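Local coordinates for glucose-6-phosphate acetyltransferase 1 (Arabidopsis thaliana, PDB 3T90) that catalyses acetyl transfer from acetyl-CoA to D-glucosamine 6-phosphate, making N-acetyl-D-glucosamine 6-phosphate for UDP-N-acetylglucosamine biosynthesis, at the interface of chains A and B. Coordinates in Å, arbitrary orientation; residue numbers count along the deposited sequence, not the author numbering. Chains: chain A/B, Glucose-6-phosphate acetyltransferase 1.

The interface of chains A and B. Residues chain A 47, 50, 71-72, 74; chain B 47, 50, 71-72, 74.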
# COMPACT_ATOMS: atom_id res chain seq x y z
N TYR A 47 -6.71 -12.48 5.37
CA TYR A 47 -6.96 -11.73 4.12
C TYR A 47 -6.86 -12.60 2.93
O TYR A 47 -7.09 -12.09 1.78
CB TYR A 47 -5.92 -10.63 3.93
CG TYR A 47 -6.17 -9.43 4.78
CD1 TYR A 47 -6.62 -8.24 4.22
CD2 TYR A 47 -5.96 -9.50 6.17
CE1 TYR A 47 -6.86 -7.12 5.03
CE2 TYR A 47 -6.19 -8.40 6.98
CZ TYR A 47 -6.66 -7.21 6.42
OH TYR A 47 -6.89 -6.10 7.24
N ASP A 50 -5.60 -11.72 -0.85
CA ASP A 50 -5.37 -10.27 -0.89
C ASP A 50 -4.12 -9.86 -0.08
O ASP A 50 -3.74 -8.70 -0.07
CB ASP A 50 -6.58 -9.54 -0.36
CG ASP A 50 -7.77 -9.63 -1.31
OD1 ASP A 50 -7.53 -9.44 -2.50
OD2 ASP A 50 -8.88 -9.92 -0.81
N MET A 71 0.28 -6.71 -0.65
CA MET A 71 -1.04 -6.44 -0.16
C MET A 71 -1.83 -5.86 -1.30
O MET A 71 -1.37 -4.84 -1.91
CB MET A 71 -0.99 -5.50 1.03
CG MET A 71 -2.39 -5.35 1.52
SD MET A 71 -2.41 -4.43 3.08
CE MET A 71 -2.15 -3.00 2.56
N ILE A 72 -2.98 -6.48 -1.60
CA ILE A 72 -3.81 -6.04 -2.72
C ILE A 72 -4.84 -5.07 -2.19
O ILE A 72 -5.59 -5.31 -1.21
CB ILE A 72 -4.44 -7.27 -3.45
CG1 ILE A 72 -3.31 -8.04 -4.13
CG2 ILE A 72 -5.34 -6.81 -4.60
CD1 ILE A 72 -3.82 -9.38 -4.87
N LYS A 74 -8.11 -2.82 -3.09
CA LYS A 74 -9.25 -2.59 -4.00
C LYS A 74 -9.54 -1.12 -4.10
O LYS A 74 -9.59 -0.42 -3.10
CB LYS A 74 -10.45 -3.30 -3.45
CG LYS A 74 -10.27 -4.85 -3.48
CD LYS A 74 -11.49 -5.56 -2.94
CE LYS A 74 -11.16 -7.06 -2.95
NZ LYS A 74 -10.53 -7.44 -1.62
N TYR B 47 -13.58 -3.84 5.51
CA TYR B 47 -12.27 -3.74 6.19
C TYR B 47 -12.33 -2.84 7.36
O TYR B 47 -11.29 -2.68 8.07
CB TYR B 47 -11.22 -3.15 5.25
CG TYR B 47 -10.71 -4.14 4.26
CD1 TYR B 47 -9.41 -4.66 4.37
CD2 TYR B 47 -11.52 -4.56 3.20
CE1 TYR B 47 -8.94 -5.59 3.44
CE2 TYR B 47 -11.07 -5.48 2.27
CZ TYR B 47 -9.78 -6.01 2.39
OH TYR B 47 -9.32 -6.94 1.45
N ASP B 50 -9.47 -0.40 8.93
CA ASP B 50 -8.23 -0.67 8.18
C ASP B 50 -8.30 -0.12 6.73
O ASP B 50 -7.32 -0.20 6.00
CB ASP B 50 -7.96 -2.15 8.15
CG ASP B 50 -7.55 -2.68 9.52
OD1 ASP B 50 -6.72 -2.02 10.14
OD2 ASP B 50 -8.10 -3.74 9.91
N MET B 71 -5.21 2.75 3.29
CA MET B 71 -5.30 1.34 3.56
C MET B 71 -4.22 1.00 4.54
O MET B 71 -3.01 1.32 4.26
CB MET B 71 -5.18 0.54 2.27
CG MET B 71 -5.37 -0.90 2.64
SD MET B 71 -5.47 -1.91 1.14
CE MET B 71 -3.99 -1.94 0.73
N ILE B 72 -4.61 0.38 5.67
CA ILE B 72 -3.65 0.04 6.72
C ILE B 72 -3.16 -1.37 6.48
O ILE B 72 -3.94 -2.35 6.31
CB ILE B 72 -4.28 0.25 8.12
CG1 ILE B 72 -4.51 1.75 8.32
CG2 ILE B 72 -3.29 -0.13 9.23
CD1 ILE B 72 -5.23 2.11 9.72
N LYS B 74 -0.91 -4.43 7.93
CA LYS B 74 -0.25 -5.05 9.09
C LYS B 74 1.02 -5.74 8.67
O LYS B 74 1.04 -6.46 7.68
CB LYS B 74 -1.18 -6.06 9.69
CG LYS B 74 -2.46 -5.38 10.30
CD LYS B 74 -3.39 -6.40 10.91
CE LYS B 74 -4.61 -5.63 11.40
NZ LYS B 74 -5.65 -5.57 10.29
O HOH W 1 -9.27 -5.72 8.26
O HOH W 2 -9.65 -9.50 1.88
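The phenol rings of A:Tyr47 and B:Tyr47 cross obliquely at the two-fold axis, planes about 51° apart. CD1 of one lies 3.6 Å from CE1 of the other; the still shorter CE1 approach is doubtful, and both rings are poorly ordered. Each ring has its partner offset towards one face and, farther off, its own chain's Met71 towards the other. With CG anti to its carbonyl carbon (chi1 -78°), each ring extends its hydroxyl towards the partner subunit. Tyrosine suits this place, giving apolar surface at the axis and a phenol OH for the polar site beyond. There, A:Tyr47 OH contacts a water at 2.6 Å, itself 2.8 Å from the carboxylate OD2 of B:Asp50; a twin bridge joins B:Tyr47 to A:Asp50. B:Lys74 crosses A:Tyr47 at about a right angle, its ammonium NZ beside the phenol OH without a direct bond. Its long chain, bent at the far end, carries NZ into a 3.1 Å salt bridge with B:Asp50 OD2, 59° out of the carboxylate plane. The short aspartate can thus meet both water and lysine, and the pairing may offset its charge. A:Met71 and B:Met71 point tip to tip, flexible thioethers fitting a symmetric apolar junction, though their methyl-to-methyl approach is too short to trust. In each subunit of this GNAT-fold homodimer, as in chain A, A:Tyr47 follows helix 34-45, A:Asp50 ends 3-10 helix 48-50, and A:Met71 and A:Lys74 belong to strand 63-74.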